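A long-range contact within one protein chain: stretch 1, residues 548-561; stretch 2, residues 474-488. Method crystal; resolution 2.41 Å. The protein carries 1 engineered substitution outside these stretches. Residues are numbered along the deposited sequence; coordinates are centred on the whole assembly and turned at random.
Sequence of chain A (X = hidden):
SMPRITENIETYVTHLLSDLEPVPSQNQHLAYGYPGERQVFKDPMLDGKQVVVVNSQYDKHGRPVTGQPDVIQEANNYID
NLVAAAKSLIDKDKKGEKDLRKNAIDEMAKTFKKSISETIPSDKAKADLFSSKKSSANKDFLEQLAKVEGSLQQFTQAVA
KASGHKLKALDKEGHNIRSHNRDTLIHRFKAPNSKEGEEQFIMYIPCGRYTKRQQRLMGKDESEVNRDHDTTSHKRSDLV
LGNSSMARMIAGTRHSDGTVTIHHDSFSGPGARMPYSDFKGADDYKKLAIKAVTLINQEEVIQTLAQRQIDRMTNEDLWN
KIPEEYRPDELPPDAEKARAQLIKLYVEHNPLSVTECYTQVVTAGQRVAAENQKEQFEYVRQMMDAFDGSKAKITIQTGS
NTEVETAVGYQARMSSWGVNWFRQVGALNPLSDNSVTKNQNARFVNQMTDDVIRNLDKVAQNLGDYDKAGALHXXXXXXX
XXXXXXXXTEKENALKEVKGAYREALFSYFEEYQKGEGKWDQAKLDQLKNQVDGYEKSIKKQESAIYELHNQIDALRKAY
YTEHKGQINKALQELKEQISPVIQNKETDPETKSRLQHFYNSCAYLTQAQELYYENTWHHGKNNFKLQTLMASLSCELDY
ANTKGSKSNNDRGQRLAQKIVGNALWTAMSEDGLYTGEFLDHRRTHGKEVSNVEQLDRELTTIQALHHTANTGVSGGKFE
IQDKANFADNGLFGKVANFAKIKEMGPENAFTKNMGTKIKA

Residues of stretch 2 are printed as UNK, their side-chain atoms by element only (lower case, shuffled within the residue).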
# COMPACT_ATOMS: atom_id res chain seq x y z
N GLU A 548 -28.64 -6.31 -4.24
CA GLU A 548 -29.68 -7.33 -4.03
C GLU A 548 -29.42 -8.46 -5.00
O GLU A 548 -29.56 -9.64 -4.66
CB GLU A 548 -31.10 -6.76 -4.26
CG GLU A 548 -31.80 -6.10 -3.07
CD GLU A 548 -32.87 -6.99 -2.40
OE1 GLU A 548 -33.98 -7.14 -2.97
OE2 GLU A 548 -32.60 -7.51 -1.29
N LEU A 549 -29.00 -8.08 -6.20
CA LEU A 549 -28.72 -9.04 -7.27
C LEU A 549 -27.44 -9.83 -6.98
O LEU A 549 -27.43 -11.09 -7.10
CB LEU A 549 -28.65 -8.32 -8.61
CG LEU A 549 -30.03 -7.83 -9.09
CD1 LEU A 549 -29.94 -7.01 -10.38
CD2 LEU A 549 -30.99 -9.00 -9.25
N HIS A 550 -26.38 -9.11 -6.58
CA HIS A 550 -25.15 -9.75 -6.14
C HIS A 550 -25.46 -10.75 -5.07
O HIS A 550 -24.98 -11.88 -5.12
CB HIS A 550 -24.08 -8.75 -5.67
CG HIS A 550 -23.21 -8.19 -6.81
ND1 HIS A 550 -22.45 -8.97 -7.61
CD2 HIS A 550 -23.03 -6.89 -7.28
CE1 HIS A 550 -21.84 -8.23 -8.55
NE2 HIS A 550 -22.18 -6.95 -8.34
N ASN A 551 -26.29 -10.36 -4.11
CA ASN A 551 -26.57 -11.27 -2.99
C ASN A 551 -27.22 -12.56 -3.49
O ASN A 551 -26.97 -13.63 -2.98
CB ASN A 551 -27.36 -10.58 -1.87
CG ASN A 551 -26.50 -9.54 -1.13
OD1 ASN A 551 -26.98 -8.50 -0.67
ND2 ASN A 551 -25.21 -9.81 -1.04
N GLN A 552 -28.01 -12.47 -4.55
CA GLN A 552 -28.59 -13.69 -5.11
C GLN A 552 -27.52 -14.53 -5.82
O GLN A 552 -27.57 -15.77 -5.79
CB GLN A 552 -29.74 -13.37 -6.06
CG GLN A 552 -31.00 -12.81 -5.40
CD GLN A 552 -31.96 -12.29 -6.46
OE1 GLN A 552 -32.55 -13.07 -7.23
NE2 GLN A 552 -32.10 -10.96 -6.52
N ILE A 553 -26.56 -13.87 -6.46
CA ILE A 553 -25.48 -14.61 -7.10
C ILE A 553 -24.62 -15.36 -6.07
O ILE A 553 -24.28 -16.54 -6.24
CB ILE A 553 -24.66 -13.70 -8.02
CG1 ILE A 553 -25.55 -13.28 -9.19
CG2 ILE A 553 -23.35 -14.38 -8.45
CD1 ILE A 553 -24.96 -12.31 -10.19
N ASP A 554 -24.30 -14.66 -5.00
CA ASP A 554 -23.56 -15.20 -3.87
C ASP A 554 -24.11 -16.54 -3.37
O ASP A 554 -23.40 -17.55 -3.32
CB ASP A 554 -23.62 -14.18 -2.74
CG ASP A 554 -22.36 -14.14 -1.93
OD1 ASP A 554 -22.49 -14.05 -0.69
OD2 ASP A 554 -21.25 -14.21 -2.52
N ALA A 555 -25.40 -16.54 -3.02
CA ALA A 555 -26.15 -17.74 -2.61
C ALA A 555 -25.86 -18.96 -3.47
O ALA A 555 -25.55 -20.04 -2.95
CB ALA A 555 -27.65 -17.45 -2.63
N LEU A 556 -25.96 -18.76 -4.78
CA LEU A 556 -25.74 -19.83 -5.73
C LEU A 556 -24.27 -20.21 -5.87
O LEU A 556 -23.93 -21.38 -6.03
CB LEU A 556 -26.31 -19.45 -7.09
CG LEU A 556 -27.85 -19.47 -7.14
CD1 LEU A 556 -28.28 -18.75 -8.40
CD2 LEU A 556 -28.47 -20.88 -7.07
N ARG A 557 -23.38 -19.24 -5.78
CA ARG A 557 -21.97 -19.61 -5.79
C ARG A 557 -21.67 -20.44 -4.55
O ARG A 557 -20.97 -21.47 -4.60
CB ARG A 557 -21.06 -18.40 -5.96
CG ARG A 557 -20.65 -18.19 -7.44
CD ARG A 557 -20.75 -16.74 -7.94
NE ARG A 557 -20.20 -16.65 -9.29
CZ ARG A 557 -20.14 -15.55 -10.05
NH1 ARG A 557 -20.61 -14.39 -9.63
NH2 ARG A 557 -19.61 -15.62 -11.26
N LYS A 558 -22.28 -20.03 -3.45
CA LYS A 558 -22.01 -20.62 -2.15
C LYS A 558 -22.41 -22.10 -2.19
O LYS A 558 -21.60 -22.99 -1.94
CB LYS A 558 -22.76 -19.83 -1.08
CG LYS A 558 -22.63 -20.31 0.37
CD LYS A 558 -23.25 -19.25 1.29
CE LYS A 558 -22.58 -19.14 2.66
NZ LYS A 558 -23.13 -20.17 3.56
N ALA A 559 -23.66 -22.36 -2.55
CA ALA A 559 -24.11 -23.75 -2.63
C ALA A 559 -23.30 -24.56 -3.65
O ALA A 559 -23.08 -25.76 -3.46
CB ALA A 559 -25.59 -23.82 -2.95
N TYR A 560 -22.87 -23.91 -4.74
CA TYR A 560 -22.10 -24.60 -5.76
C TYR A 560 -20.73 -24.96 -5.23
O TYR A 560 -20.26 -26.09 -5.40
CB TYR A 560 -21.93 -23.73 -6.98
CG TYR A 560 -21.13 -24.37 -8.09
CD1 TYR A 560 -19.74 -24.38 -8.05
CD2 TYR A 560 -21.78 -24.97 -9.19
CE1 TYR A 560 -19.00 -24.96 -9.06
CE2 TYR A 560 -21.05 -25.56 -10.22
CZ TYR A 560 -19.66 -25.55 -10.15
OH TYR A 560 -18.88 -26.10 -11.16
N TYR A 561 -20.09 -24.01 -4.56
CA TYR A 561 -18.75 -24.24 -4.04
C TYR A 561 -18.75 -25.36 -3.01
O TYR A 561 -17.86 -26.20 -2.98
CB TYR A 561 -18.17 -22.98 -3.41
CG TYR A 561 -16.87 -23.25 -2.69
CD1 TYR A 561 -15.71 -23.50 -3.40
CD2 TYR A 561 -16.81 -23.30 -1.32
CE1 TYR A 561 -14.52 -23.76 -2.76
CE2 TYR A 561 -15.63 -23.57 -0.66
CZ TYR A 561 -14.49 -23.80 -1.40
OH TYR A 561 -13.31 -24.07 -0.76
N UNK A 474 -13.76 -25.72 -16.71
CA UNK A 474 -15.18 -26.18 -16.69
C UNK A 474 -15.77 -26.01 -15.30
O UNK A 474 -16.82 -25.39 -15.14
c UNK A 474 -15.33 -27.65 -17.12
o UNK A 474 -15.16 -27.75 -18.54
c UNK A 474 -16.71 -28.25 -16.73
N UNK A 475 -15.06 -26.55 -14.30
CA UNK A 475 -15.50 -26.49 -12.91
C UNK A 475 -15.51 -25.09 -12.31
O UNK A 475 -16.38 -24.78 -11.48
c UNK A 475 -13.97 -29.76 -11.40
c UNK A 475 -14.70 -28.93 -12.45
c UNK A 475 -16.12 -29.46 -12.63
c UNK A 475 -14.65 -27.44 -12.06
N UNK A 476 -14.56 -24.25 -12.73
CA UNK A 476 -14.45 -22.93 -12.13
C UNK A 476 -15.47 -21.98 -12.65
O UNK A 476 -15.71 -20.94 -12.04
c UNK A 476 -13.06 -22.32 -12.33
c UNK A 476 -11.95 -22.83 -11.42
c UNK A 476 -10.94 -21.72 -11.28
c UNK A 476 -12.47 -23.30 -10.06
N UNK A 477 -16.05 -22.34 -13.79
CA UNK A 477 -17.11 -21.57 -14.43
C UNK A 477 -18.20 -21.27 -13.43
O UNK A 477 -18.93 -20.30 -13.59
c UNK A 477 -17.68 -22.32 -15.62
n UNK A 477 -17.61 -18.77 -19.19
c UNK A 477 -17.12 -21.88 -16.97
c UNK A 477 -17.77 -20.57 -17.42
c UNK A 477 -17.35 -20.20 -18.84
N UNK A 478 -18.29 -22.09 -12.39
CA UNK A 478 -19.34 -21.94 -11.38
C UNK A 478 -20.75 -22.24 -11.89
O UNK A 478 -20.93 -22.79 -12.99
N UNK A 479 -21.77 -21.87 -11.11
CA UNK A 479 -23.13 -22.06 -11.61
C UNK A 479 -23.54 -21.00 -12.63
O UNK A 479 -23.08 -19.88 -12.58
c UNK A 479 -21.73 -21.17 -9.82
c UNK A 479 -23.14 -21.31 -9.31
c UNK A 479 -23.99 -21.99 -10.34
N UNK A 480 -24.42 -21.38 -13.56
CA UNK A 480 -24.89 -20.51 -14.63
C UNK A 480 -25.68 -19.33 -14.06
O UNK A 480 -26.84 -19.46 -13.65
c UNK A 480 -26.26 -20.50 -16.81
o UNK A 480 -25.85 -19.31 -16.99
o UNK A 480 -27.06 -21.09 -17.60
c UNK A 480 -25.77 -21.32 -15.61
N UNK A 481 -25.04 -18.18 -14.06
CA UNK A 481 -25.62 -17.00 -13.46
C UNK A 481 -25.62 -15.81 -14.43
O UNK A 481 -25.70 -14.64 -14.04
c UNK A 481 -25.77 -15.90 -11.19
c UNK A 481 -23.53 -16.04 -12.39
c UNK A 481 -24.89 -16.70 -12.14
N UNK A 482 -25.57 -16.15 -15.72
CA UNK A 482 -25.46 -15.17 -16.81
C UNK A 482 -26.62 -14.20 -16.77
O UNK A 482 -26.49 -13.01 -17.09
o UNK A 482 -24.89 -17.20 -18.06
c UNK A 482 -25.45 -15.89 -18.16
N UNK A 483 -27.76 -14.77 -16.35
CA UNK A 483 -29.01 -14.07 -16.16
C UNK A 483 -28.87 -12.86 -15.26
O UNK A 483 -28.97 -11.72 -15.72
c UNK A 483 -31.41 -14.80 -16.12
o UNK A 483 -32.37 -15.50 -15.70
c UNK A 483 -30.03 -15.03 -15.56
o UNK A 483 -31.51 -13.91 -17.00
N UNK A 484 -28.61 -13.10 -13.98
CA UNK A 484 -28.45 -12.00 -13.04
C UNK A 484 -27.28 -11.08 -13.40
O UNK A 484 -27.34 -9.88 -13.14
c UNK A 484 -29.48 -13.40 -11.13
c UNK A 484 -28.33 -12.52 -11.63
c UNK A 484 -28.90 -14.55 -10.31
c UNK A 484 -30.44 -12.58 -10.28
N UNK A 485 -26.23 -11.64 -14.00
CA UNK A 485 -25.08 -10.81 -14.45
C UNK A 485 -25.51 -9.78 -15.50
O UNK A 485 -25.11 -8.61 -15.42
c UNK A 485 -22.88 -11.97 -13.87
c UNK A 485 -23.91 -11.69 -14.95
n UNK A 485 -22.35 -13.18 -13.84
o UNK A 485 -22.55 -11.10 -13.07
N UNK A 486 -26.35 -10.22 -16.44
CA UNK A 486 -26.98 -9.35 -17.45
C UNK A 486 -27.78 -8.20 -16.81
O UNK A 486 -27.62 -7.03 -17.18
c UNK A 486 -27.92 -10.18 -18.33
c UNK A 486 -27.02 -9.49 -20.57
n UNK A 486 -26.06 -8.61 -20.24
o UNK A 486 -26.92 -10.23 -21.54
c UNK A 486 -28.24 -9.56 -19.68
N UNK A 487 -28.62 -8.58 -15.86
CA UNK A 487 -29.44 -7.64 -15.11
C UNK A 487 -28.63 -6.59 -14.31
O UNK A 487 -29.14 -5.51 -14.00
c UNK A 487 -30.31 -8.45 -14.14
c UNK A 487 -32.42 -9.78 -13.77
o UNK A 487 -32.80 -10.96 -13.68
c UNK A 487 -31.34 -9.38 -14.79
n UNK A 487 -32.90 -8.80 -13.00
N UNK A 488 -27.39 -6.94 -13.95
CA UNK A 488 -26.50 -6.05 -13.19
C UNK A 488 -25.78 -5.07 -14.12
O UNK A 488 -25.78 -3.85 -13.89
c UNK A 488 -25.07 -8.42 -10.38
c UNK A 488 -25.45 -6.85 -12.37
c UNK A 488 -24.30 -5.94 -11.89
c UNK A 488 -26.08 -7.56 -11.15

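Position 474 has one carbon carrying an oxygen and a second carbon; it is Thr474, exposed on a helical turn and clear of stretch 1. Position 475 has four carbons forked at the second, hence Leu475. The hydroxyl of Tyr560 donates a hydrogen bond from OH to backbone O of Leu475 at 2.8 Å, approaching at the ring edge. Position 476 repeats that forked pattern, so it is Leu476, buried and directed away from stretch 1. At 477 four carbons run in a row to a nitrogen; this is Lys477, whose end leads away toward a partner elsewhere in the structure.

Position 478 has no side-chain atoms: Gly478. Its phi of 67° favours glycine, and a CB would clash with the atoms of position 479. Its bare CA lies over the Tyr560 ring, 3.9 Å from the centroid. At 479 three carbons close onto the backbone nitrogen, the mark of Pro479. Its CD continues the cover of the same Tyr560 ring face, while CG lies 3.6 Å from CB of Tyr560 and 3.4 Å from O of Leu556; a compact ring suits so close an approach to the helix.

Position 480 has two carbons, the second with two oxygens, and points away: Asp480, hydrogen-bonded through OD2 to the side-chain oxygen at 482. Position 481 has one carbon carrying two more, the β-branched Val481, at the N-cap position; its CG2 packs 3.3 Å from CG1 of Ile553, and its CG1 covers a face of the Arg557 guanidinium.

At 482 one carbon precedes one oxygen: Ser482, whose OG donates to OD2 of Asp480 at 2.6 Å. Position 483, two carbons ending in two oxygens, is Asp483, exposed and out of contact. Position 484, four carbons forked at the second, is Leu484; its apolar chain points toward stretch 1, with CD2 3.8 Å from CD2 of Leu549 and CB 3.7 Å from CD1 of Ile553. Position 485 has two carbons, then oxygen and nitrogen: Asn485, whose end nears Ile553 and whose ND2 is satisfied elsewhere. Position 486 has three carbons, the third with one oxygen and one nitrogen, and is out of reach: Gln486. Position 487 has the same atoms: Gln487, whose CB lies 4.0 Å from CD1 of Leu549. Position 488 forks at its first carbon with one longer arm, Ile488; that arm suits an apolar site, its CD1 lying over the His550 ring, 3.7 Å from the centroid, and 3.9 Å from CD1 of Ile553.

The contact thus joins two nearly antiparallel helices, 162° apart, through Leu549, Ile553, Val481, Leu484 and Ile488. Beyond them, Tyr560 holds the preceding turn by one hydrogen bond and a covered ring face.

Stretch 2 (474-488) TLLKGPDVSDLNQQI
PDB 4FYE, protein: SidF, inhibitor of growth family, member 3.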